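Side-chain contacts in actin-related protein 8 (Homo sapiens, PDB 4FO0), which binds ATP with low basal ATPase activity, does not polymerise, and is a proposed core component of the INO80 chromatin-remodelling complex: residues R299-Q302 against M307-L310; C286-W289 against G295-Y298; C262-V267 against D494-K499. All coordinates share one frame; numbering follows the deposited sequence.

Contact 1: R299-Q302 against M307-L310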
ATOM      1  N   ARG A 299      -4.334 -12.131 -24.120  1.00 36.62           N
ATOM      2  CA  ARG A 299      -4.638 -10.977 -24.880  1.00 40.64           C
ATOM      3  C   ARG A 299      -5.936 -10.336 -24.537  1.00 43.73           C
ATOM      4  O   ARG A 299      -6.189  -9.258 -24.947  1.00 55.57           O
ATOM      5  CB  ARG A 299      -4.646 -11.323 -26.339  1.00 42.86           C
ATOM      6  CG  ARG A 299      -3.285 -11.478 -26.942  1.00 59.62           C
ATOM      7  CD  ARG A 299      -3.175 -12.801 -27.642  1.00 72.33           C
ATOM      8  NE  ARG A 299      -1.796 -13.231 -27.793  1.00 99.89           N
ATOM      9  CZ  ARG A 299      -1.424 -14.497 -27.944  1.00108.97           C
ATOM     10  NH1 ARG A 299      -2.327 -15.458 -27.935  1.00103.66           N
ATOM     11  NH2 ARG A 299      -0.143 -14.808 -28.068  1.00 84.87           N
ATOM     12  N   GLU A 300      -6.779 -10.980 -23.780  1.00 59.43           N
ATOM     13  CA  GLU A 300      -8.041 -10.373 -23.455  1.00 51.46           C
ATOM     14  C   GLU A 300      -8.104  -9.821 -22.073  1.00 43.70           C
ATOM     15  O   GLU A 300      -9.146  -9.602 -21.560  1.00 53.85           O
ATOM     16  CB  GLU A 300      -9.150 -11.369 -23.637  1.00 68.53           C
ATOM     17  CG  GLU A 300      -8.692 -12.778 -23.438  1.00 61.28           C
ATOM     18  CD  GLU A 300      -8.376 -13.443 -24.736  1.00 91.73           C
ATOM     19  OE1 GLU A 300      -7.303 -14.080 -24.838  1.00 97.20           O
ATOM     20  OE2 GLU A 300      -9.217 -13.295 -25.632  1.00 75.52           O
ATOM     21  N   CYS A 301      -6.954  -9.585 -21.497  1.00 53.65           N
ATOM     22  CA  CYS A 301      -6.791  -8.838 -20.285  1.00 41.52           C
ATOM     23  C   CYS A 301      -7.311  -7.432 -20.374  1.00 46.74           C
ATOM     24  O   CYS A 301      -7.213  -6.799 -21.369  1.00 53.44           O
ATOM     25  CB  CYS A 301      -5.322  -8.827 -19.957  1.00 41.63           C
ATOM     26  SG  CYS A 301      -4.842  -8.480 -18.293  1.00 46.87           S
ATOM     27  N   GLN A 302      -7.868  -6.960 -19.290  1.00 38.93           N
ATOM     28  CA  GLN A 302      -8.359  -5.584 -19.169  1.00 48.67           C
ATOM     29  C   GLN A 302      -8.107  -5.037 -17.775  1.00 47.94           C
ATOM     30  O   GLN A 302      -8.340  -5.733 -16.783  1.00 47.45           O
ATOM     31  CB  GLN A 302      -9.855  -5.513 -19.401  1.00 40.44           C
ATOM     32  CG  GLN A 302     -10.345  -6.157 -20.657  1.00 53.49           C
ATOM     33  CD  GLN A 302     -11.850  -6.314 -20.617  1.00 78.41           C
ATOM     34  OE1 GLN A 302     -12.580  -5.466 -21.129  1.00 83.10           O
ATOM     35  NE2 GLN A 302     -12.328  -7.386 -19.973  1.00 60.25           N
ATOM     36  N   MET A 307     -10.432  -9.503 -11.709  1.00 40.54           N
ATOM     37  CA  MET A 307      -9.690 -10.761 -11.780  1.00 37.82           C
ATOM     38  C   MET A 307      -8.344 -10.561 -12.482  1.00 35.59           C
ATOM     39  O   MET A 307      -7.317 -11.059 -12.022  1.00 31.95           O
ATOM     40  CB  MET A 307     -10.517 -11.855 -12.484  1.00 31.70           C
ATOM     41  CG  MET A 307     -11.724 -12.370 -11.690  1.00 30.51           C
ATOM     42  SD  MET A 307     -11.224 -13.193 -10.164  1.00 48.20           S
ATOM     43  CE  MET A 307     -11.588 -11.908  -8.969  1.00 38.42           C
ATOM     44  N   ASP A 308      -8.373  -9.837 -13.600  1.00 30.84           N
ATOM     45  CA  ASP A 308      -7.182  -9.470 -14.344  1.00 30.51           C
ATOM     46  C   ASP A 308      -6.224  -8.666 -13.477  1.00 40.49           C
ATOM     47  O   ASP A 308      -5.009  -8.899 -13.475  1.00 41.33           O
ATOM     48  CB  ASP A 308      -7.566  -8.643 -15.569  1.00 31.39           C
ATOM     49  CG  ASP A 308      -8.311  -9.461 -16.611  1.00 46.68           C
ATOM     50  OD1 ASP A 308      -8.301 -10.705 -16.502  1.00 42.44           O
ATOM     51  OD2 ASP A 308      -8.895  -8.865 -17.545  1.00 46.02           O
ATOM     52  N   CYS A 309      -6.782  -7.713 -12.744  1.00 30.15           N
ATOM     53  CA  CYS A 309      -5.987  -6.889 -11.864  1.00 33.35           C
ATOM     54  C   CYS A 309      -5.276  -7.693 -10.801  1.00 33.50           C
ATOM     55  O   CYS A 309      -4.110  -7.434 -10.505  1.00 44.14           O
ATOM     56  CB  CYS A 309      -6.839  -5.796 -11.248  1.00 39.28           C
ATOM     57  SG  CYS A 309      -7.160  -4.535 -12.458  1.00 51.43           S
ATOM     58  N   LEU A 310      -5.963  -8.671 -10.227  1.00 28.37           N
ATOM     59  CA  LEU A 310      -5.307  -9.563  -9.271  1.00 43.80           C
ATOM     60  C   LEU A 310      -4.166 -10.309  -9.961  1.00 35.44           C
ATOM     61  O   LEU A 310      -3.100 -10.518  -9.380  1.00 38.27           O
ATOM     62  CB  LEU A 310      -6.309 -10.551  -8.651  1.00 35.27           C
ATOM     63  CG  LEU A 310      -7.385  -9.923  -7.765  1.00 35.89           C
ATOM     64  CD1 LEU A 310      -8.395 -10.961  -7.363  1.00 37.56           C
ATOM     65  CD2 LEU A 310      -6.760  -9.305  -6.527  1.00 30.42           C
TER
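The CA atoms of C301 and D308, 6.0 Å apart, are the closest pair of CA atoms between the irregular segment 299-302 and the first turn of helix 306-319. Four residues, the last already helical, lie between the segments, and 157 Å² of surface is buried between them, 77 Å² of it on D308. The carboxylate of D308 bridges back to the loop: Q302 N donates to D308 OD2 at 2.8 Å with an N-H...O angle of 151°. The donor approaches from above the carboxylate plane, 39° out of it, and a glycerol, probably from the crystallisation liquor, is hydrogen-bonded to the same oxygen. The other oxygen, D308 OD1, is hydrogen-bonded to Y298 OH, which holds the carboxylate through both oxygens. By homology, this loop and helix belong to the part of the actin fold known as subdomain 4. The sulfur of C301 is anti to its own N (chi1 -160°), and C301 SG rests 3.9 Å from D308 CB. Q302 O also faces D308 OD2, 3.3 Å away, but both are acceptors and no bond forms. Replacing D308 with an alanine would probably leave Q302 N and Y298 OH without these acceptors, freeing the loop to shift relative to the helix. D308 N, for its part, is bonded to the side chain of N305 just upstream.

Contact 2: C286-W289 against G295-Y298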
ATOM      1  N   CYS A 286       2.166  -0.446 -15.139  1.00 32.41           N
ATOM      2  CA  CYS A 286       3.332  -0.218 -15.974  1.00 38.59           C
ATOM      3  C   CYS A 286       3.892  -1.539 -16.521  1.00 38.56           C
ATOM      4  O   CYS A 286       4.104  -1.691 -17.736  1.00 33.06           O
ATOM      5  CB  CYS A 286       4.385   0.536 -15.166  1.00 25.03           C
ATOM      6  SG  CYS A 286       5.919   0.893 -16.023  1.00 40.89           S
ATOM      7  N   PHE A 287       4.121  -2.486 -15.617  1.00 33.49           N
ATOM      8  CA  PHE A 287       4.560  -3.823 -15.991  1.00 34.35           C
ATOM      9  C   PHE A 287       3.634  -4.468 -17.029  1.00 36.94           C
ATOM     10  O   PHE A 287       4.083  -5.101 -17.976  1.00 36.49           O
ATOM     11  CB  PHE A 287       4.658  -4.717 -14.760  1.00 25.61           C
ATOM     12  CG  PHE A 287       5.357  -6.017 -15.023  1.00 33.34           C
ATOM     13  CD1 PHE A 287       6.578  -6.040 -15.694  1.00 31.09           C
ATOM     14  CD2 PHE A 287       4.809  -7.214 -14.597  1.00 33.50           C
ATOM     15  CE1 PHE A 287       7.234  -7.236 -15.945  1.00 38.54           C
ATOM     16  CE2 PHE A 287       5.462  -8.418 -14.836  1.00 35.92           C
ATOM     17  CZ  PHE A 287       6.678  -8.429 -15.512  1.00 46.57           C
ATOM     18  N   TYR A 288       2.337  -4.303 -16.847  1.00 29.23           N
ATOM     19  CA  TYR A 288       1.397  -4.771 -17.837  1.00 38.00           C
ATOM     20  C   TYR A 288       1.667  -4.150 -19.204  1.00 34.10           C
ATOM     21  O   TYR A 288       1.729  -4.839 -20.220  1.00 33.56           O
ATOM     22  CB  TYR A 288      -0.040  -4.468 -17.395  1.00 30.53           C
ATOM     23  CG  TYR A 288      -1.071  -4.824 -18.441  1.00 34.69           C
ATOM     24  CD1 TYR A 288      -1.130  -6.110 -18.982  1.00 32.97           C
ATOM     25  CD2 TYR A 288      -1.987  -3.880 -18.888  1.00 37.43           C
ATOM     26  CE1 TYR A 288      -2.074  -6.441 -19.954  1.00 39.44           C
ATOM     27  CE2 TYR A 288      -2.935  -4.200 -19.843  1.00 52.32           C
ATOM     28  CZ  TYR A 288      -2.976  -5.480 -20.372  1.00 44.15           C
ATOM     29  OH  TYR A 288      -3.925  -5.777 -21.317  1.00 59.13           O
ATOM     30  N   TRP A 289       1.808  -2.836 -19.228  1.00 30.63           N
ATOM     31  CA  TRP A 289       2.022  -2.105 -20.485  0.50 33.59           C
ATOM     32  C   TRP A 289       3.311  -2.542 -21.163  1.00 39.81           C
ATOM     33  O   TRP A 289       3.360  -2.734 -22.388  1.00 32.54           O
ATOM     34  CB  TRP A 289       2.043  -0.603 -20.224  0.50 33.23           C
ATOM     35  CG  TRP A 289       2.650   0.263 -21.310  0.50 41.60           C
ATOM     36  CD1 TRP A 289       2.131   0.525 -22.551  0.50 48.15           C
ATOM     37  CD2 TRP A 289       3.871   1.008 -21.229  0.50 33.21           C
ATOM     38  NE1 TRP A 289       2.963   1.373 -23.248  0.50 36.45           N
ATOM     39  CE2 TRP A 289       4.040   1.682 -22.453  0.50 26.70           C
ATOM     40  CE3 TRP A 289       4.845   1.163 -20.233  0.50 33.50           C
ATOM     41  CZ2 TRP A 289       5.145   2.499 -22.713  0.50 42.57           C
ATOM     42  CZ3 TRP A 289       5.938   1.975 -20.494  0.50 45.55           C
ATOM     43  CH2 TRP A 289       6.078   2.633 -21.724  0.50 45.60           C
ATOM     44  N   GLY A 295       4.486  -8.886 -26.311  1.00 37.36           N
ATOM     45  CA  GLY A 295       3.565  -9.922 -26.760  1.00 45.53           C
ATOM     46  C   GLY A 295       2.930 -10.793 -25.680  1.00 46.04           C
ATOM     47  O   GLY A 295       2.773 -12.003 -25.847  1.00 57.79           O
ATOM     48  N   PHE A 296       2.565 -10.168 -24.569  1.00 51.77           N
ATOM     49  CA  PHE A 296       1.859 -10.821 -23.468  1.00 46.38           C
ATOM     50  C   PHE A 296       0.735 -11.727 -23.965  1.00 47.85           C
ATOM     51  O   PHE A 296      -0.230 -11.254 -24.578  1.00 45.99           O
ATOM     52  CB  PHE A 296       1.283  -9.737 -22.565  1.00 32.64           C
ATOM     53  CG  PHE A 296       0.677 -10.249 -21.313  1.00 45.59           C
ATOM     54  CD1 PHE A 296       1.427 -11.023 -20.430  1.00 42.60           C
ATOM     55  CD2 PHE A 296      -0.642  -9.938 -20.995  1.00 40.44           C
ATOM     56  CE1 PHE A 296       0.860 -11.490 -19.245  1.00 43.67           C
ATOM     57  CE2 PHE A 296      -1.211 -10.394 -19.822  1.00 30.30           C
ATOM     58  CZ  PHE A 296      -0.458 -11.170 -18.940  1.00 27.31           C
ATOM     59  N   PRO A 297       0.839 -13.031 -23.677  1.00 41.79           N
ATOM     60  CA  PRO A 297       0.002 -14.009 -24.376  1.00 39.23           C
ATOM     61  C   PRO A 297      -1.462 -13.976 -23.940  1.00 58.05           C
ATOM     62  O   PRO A 297      -2.314 -14.463 -24.671  1.00 52.92           O
ATOM     63  CB  PRO A 297       0.652 -15.352 -24.019  1.00 41.38           C
ATOM     64  CG  PRO A 297       1.736 -15.044 -23.004  1.00 43.74           C
ATOM     65  CD  PRO A 297       1.563 -13.641 -22.555  1.00 44.40           C
ATOM     66  N   TYR A 298      -1.756 -13.417 -22.772  1.00 51.62           N
ATOM     67  CA  TYR A 298      -3.145 -13.280 -22.345  1.00 45.47           C
ATOM     68  C   TYR A 298      -3.750 -12.012 -22.968  1.00 45.60           C
ATOM     69  O   TYR A 298      -3.763 -10.940 -22.369  1.00 55.05           O
ATOM     70  CB  TYR A 298      -3.239 -13.265 -20.816  1.00 44.33           C
ATOM     71  CG  TYR A 298      -4.632 -13.061 -20.265  1.00 62.84           C
ATOM     72  CD1 TYR A 298      -5.756 -13.477 -20.973  1.00 56.29           C
ATOM     73  CD2 TYR A 298      -4.826 -12.432 -19.040  1.00 47.86           C
ATOM     74  CE1 TYR A 298      -7.033 -13.275 -20.468  1.00 50.35           C
ATOM     75  CE2 TYR A 298      -6.096 -12.234 -18.531  1.00 39.99           C
ATOM     76  CZ  TYR A 298      -7.194 -12.658 -19.245  1.00 43.71           C
ATOM     77  OH  TYR A 298      -8.455 -12.463 -18.731  1.00 50.24           O
TER
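F296 CD2 lies at the edge of the Y288 ring and near its plane, while one face of the F296 ring carries the backbone N of Y298, 4.1 Å above it and displaced toward the rim. Between these residues in the chain, helix 280-293 ends in a Schellman motif: G295, with phi 77°, is its C-prime residue, F296 N turns back to M291 O, and G295 N to Q292 O. The chain then places F296 with its CB directed toward the helix segment. The Y288 and F296 ring planes stand at 85° with ring centroids 6.0 Å apart, an oblique aromatic pair that amounts to neither a stack nor a T-shaped contact. Y288 CG is anti to the backbone N (chi1 175°), which swings the ring off the helix to meet that of F296. Each touching residue contributes 38 Å² to the buried surface, and the contact is apolar, since only ring carbons meet within 4.2 Å across the segments. Helix 306-319 packs against the pair through L312 on Y288 and L315 on F296. At the meeting point Y288 CE1 sits 3.9 Å from F296 CD2 and 4.0 Å from F296 CE2.

Contact 3: C262-V267 against D494-K499; sequences CVEDGV and DDTKKK
K499 NZ forms a salt bridge with E264 OE2 at 2.7 Å, meeting the anti lone pair of that oxygen, the one turned away from OE1. T496 OG1 faces the same carboxylate, 3.2 Å from E264 OE2 and 3.3 Å from E264 OE1. H269 NE2 is hydrogen-bonded to E264 OE1, so each oxygen has a nitrogen partner, and the lysine charge would be expected to favour the ionised glutamate. The E264 side chain runs extended beyond CG toward the helix, whereas that of K499 bends at its third torsion (chi3 -72°) and meets the glutamate at about a right angle. A weak bond from K499 NZ to S247 OG ties the lysine to the neighbouring strand. Further out, T496 CG2 packs 3.8 Å from E264 OE1, and both T496 and C262 lean on C491. E264 and C262 both point their CB toward the helix, as expected for alternate strand residues, while V263 between them packs on I250. D265 and G266 form the two-residue turn of a beta hairpin, closed by E264 N to V267 O, and helix 494-502 lies against its strand 258-264 in the mixed sheet that, by homology, belongs to subdomain 3 of the actin fold.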
ATOM      1  N   CYS A 262      10.769  11.915   8.356  1.00 51.58           N
ATOM      2  CA  CYS A 262      11.805  11.641   9.335  1.00 46.86           C
ATOM      3  C   CYS A 262      11.215  11.598  10.719  1.00 41.19           C
ATOM      4  O   CYS A 262      10.494  12.512  11.129  1.00 44.35           O
ATOM      5  CB  CYS A 262      12.909  12.681   9.243  1.00 41.60           C
ATOM      6  SG  CYS A 262      13.824  12.526   7.714  1.00 50.44           S
ATOM      7  N   VAL A 263      11.508  10.517  11.427  1.00 37.02           N
ATOM      8  CA  VAL A 263      10.927  10.310  12.740  1.00 44.88           C
ATOM      9  C   VAL A 263      12.038  10.227  13.756  1.00 47.99           C
ATOM     10  O   VAL A 263      13.032   9.523  13.556  1.00 57.46           O
ATOM     11  CB  VAL A 263      10.052   9.040  12.774  1.00 48.47           C
ATOM     12  CG1 VAL A 263       9.735   8.625  14.202  1.00 46.30           C
ATOM     13  CG2 VAL A 263       8.779   9.267  11.988  1.00 36.75           C
ATOM     14  N   GLU A 264      11.868  10.978  14.838  1.00 63.83           N
ATOM     15  CA  GLU A 264      12.855  11.056  15.906  1.00 60.69           C
ATOM     16  C   GLU A 264      12.146  10.890  17.241  1.00 57.45           C
ATOM     17  O   GLU A 264      11.483  11.812  17.722  1.00 59.20           O
ATOM     18  CB  GLU A 264      13.565  12.403  15.853  1.00 57.11           C
ATOM     19  CG  GLU A 264      15.003  12.374  16.325  1.00 67.26           C
ATOM     20  CD  GLU A 264      15.745  13.648  15.971  1.00 84.07           C
ATOM     21  OE1 GLU A 264      15.094  14.588  15.471  1.00 74.39           O
ATOM     22  OE2 GLU A 264      16.976  13.712  16.184  1.00101.04           O
ATOM     23  N   ASP A 265      12.265   9.697  17.814  1.00 61.88           N
ATOM     24  CA  ASP A 265      11.672   9.382  19.118  1.00 67.22           C
ATOM     25  C   ASP A 265      10.172   9.648  19.181  1.00 61.68           C
ATOM     26  O   ASP A 265       9.714  10.444  20.004  1.00 62.29           O
ATOM     27  CB  ASP A 265      12.367  10.167  20.234  1.00 69.19           C
ATOM     28  CG  ASP A 265      13.877  10.164  20.098  1.00 90.67           C
ATOM     29  OD1 ASP A 265      14.461   9.071  19.894  1.00 92.41           O
ATOM     30  OD2 ASP A 265      14.473  11.262  20.181  1.00 69.15           O
ATOM     31  N   GLY A 266       9.409   8.976  18.321  1.00 62.68           N
ATOM     32  CA  GLY A 266       7.958   9.072  18.356  1.00 50.07           C
ATOM     33  C   GLY A 266       7.427  10.351  17.729  1.00 51.61           C
ATOM     34  O   GLY A 266       6.237  10.667  17.828  1.00 53.19           O
ATOM     35  N   VAL A 267       8.299  11.099  17.069  1.00 39.41           N
ATOM     36  CA  VAL A 267       7.847  12.331  16.446  1.00 42.07           C
ATOM     37  C   VAL A 267       8.171  12.399  14.961  1.00 49.57           C
ATOM     38  O   VAL A 267       9.334  12.349  14.554  1.00 51.19           O
ATOM     39  CB  VAL A 267       8.446  13.552  17.142  1.00 49.09           C
ATOM     40  CG1 VAL A 267       7.846  14.817  16.576  1.00 35.42           C
ATOM     41  CG2 VAL A 267       8.200  13.458  18.622  1.00 41.84           C
ATOM     42  N   ASP A 494      21.788  19.243  12.058  1.00 69.10           N
ATOM     43  CA  ASP A 494      22.564  18.390  11.168  1.00 64.14           C
ATOM     44  C   ASP A 494      22.854  17.061  11.831  1.00 70.83           C
ATOM     45  O   ASP A 494      23.234  16.093  11.170  1.00 79.55           O
ATOM     46  CB  ASP A 494      23.865  19.067  10.750  1.00 53.42           C
ATOM     47  CG  ASP A 494      23.644  20.153   9.728  1.00 79.76           C
ATOM     48  OD1 ASP A 494      22.545  20.758   9.722  1.00 95.90           O
ATOM     49  OD2 ASP A 494      24.565  20.395   8.922  1.00 88.17           O
ATOM     50  N   ASP A 495      22.682  17.019  13.147  1.00 75.33           N
ATOM     51  CA  ASP A 495      22.831  15.768  13.867  1.00 82.53           C
ATOM     52  C   ASP A 495      21.653  14.876  13.538  1.00 73.85           C
ATOM     53  O   ASP A 495      21.810  13.667  13.366  1.00 73.74           O
ATOM     54  CB  ASP A 495      22.950  16.002  15.373  1.00 80.42           C
ATOM     55  CG  ASP A 495      24.395  16.057  15.833  1.00118.73           C
ATOM     56  OD1 ASP A 495      24.996  14.977  16.031  1.00128.00           O
ATOM     57  OD2 ASP A 495      24.937  17.173  15.982  1.00122.38           O
ATOM     58  N   THR A 496      20.475  15.483  13.441  1.00 60.65           N
ATOM     59  CA  THR A 496      19.302  14.772  12.972  1.00 60.68           C
ATOM     60  C   THR A 496      19.623  14.154  11.613  1.00 69.18           C
ATOM     61  O   THR A 496      19.502  12.935  11.442  1.00 64.29           O
ATOM     62  CB  THR A 496      18.081  15.696  12.847  1.00 66.92           C
ATOM     63  OG1 THR A 496      17.671  16.136  14.145  1.00 60.17           O
ATOM     64  CG2 THR A 496      16.926  14.960  12.203  1.00 56.02           C
ATOM     65  N   LYS A 497      20.059  14.980  10.659  1.00 46.74           N
ATOM     66  CA  LYS A 497      20.358  14.485   9.316  1.00 47.37           C
ATOM     67  C   LYS A 497      21.349  13.333   9.334  1.00 60.25           C
ATOM     68  O   LYS A 497      21.174  12.347   8.623  1.00 65.82           O
ATOM     69  CB  LYS A 497      20.878  15.588   8.408  1.00 44.94           C
ATOM     70  CG  LYS A 497      19.876  16.669   8.125  1.00 46.57           C
ATOM     71  CD  LYS A 497      20.465  17.705   7.183  1.00 46.86           C
ATOM     72  CE  LYS A 497      19.582  18.932   7.115  1.00 45.37           C
ATOM     73  NZ  LYS A 497      19.800  19.714   5.873  1.00 51.58           N
ATOM     74  N   LYS A 498      22.401  13.452  10.130  1.00 65.30           N
ATOM     75  CA  LYS A 498      23.341  12.349  10.221  1.00 65.31           C
ATOM     76  C   LYS A 498      22.555  11.086  10.543  1.00 64.23           C
ATOM     77  O   LYS A 498      22.717  10.051   9.886  1.00 64.86           O
ATOM     78  CB  LYS A 498      24.414  12.610  11.281  1.00 78.40           C
ATOM     79  CG  LYS A 498      25.652  13.317  10.752  1.00 90.97           C
ATOM     80  CD  LYS A 498      26.825  13.213  11.731  1.00101.73           C
ATOM     81  CE  LYS A 498      26.523  13.911  13.057  1.00113.73           C
ATOM     82  NZ  LYS A 498      27.593  13.701  14.085  1.00 89.39           N
ATOM     83  N   LYS A 499      21.684  11.184  11.542  1.00 56.15           N
ATOM     84  CA  LYS A 499      20.899  10.035  11.981  1.00 52.26           C
ATOM     85  C   LYS A 499      19.995   9.495  10.879  1.00 60.29           C
ATOM     86  O   LYS A 499      19.890   8.285  10.703  1.00 60.39           O
ATOM     87  CB  LYS A 499      20.093  10.384  13.231  1.00 63.18           C
ATOM     88  CG  LYS A 499      20.973  10.688  14.444  1.00 72.65           C
ATOM     89  CD  LYS A 499      20.213  10.604  15.762  1.00 91.56           C
ATOM     90  CE  LYS A 499      19.249  11.771  15.947  1.00 89.41           C
ATOM     91  NZ  LYS A 499      18.358  11.562  17.131  1.00 95.85           N
TER

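Overall arrangement
From the N terminus, residues 262-267 come first, at the end of strand 258-264; their partner helix 494-502 arrives after 226 intervening residues, so contact 3 closes a long loop that includes the unmodelled residues 380-470. Contacts 1 and 2 are nested inside it. Contact 2 closes the short turn after helix 280-293, and its last residue, Y298, directly precedes contact 1, which closes the next turn onto helix 306-319. The two short loops follow one another without crossing, their centres 10 Å apart, so that the loop 294-305 is tied first to the helix before it and then to the helix after it. Contact 3 ties strand to helix on the opposite side of the chain's centre.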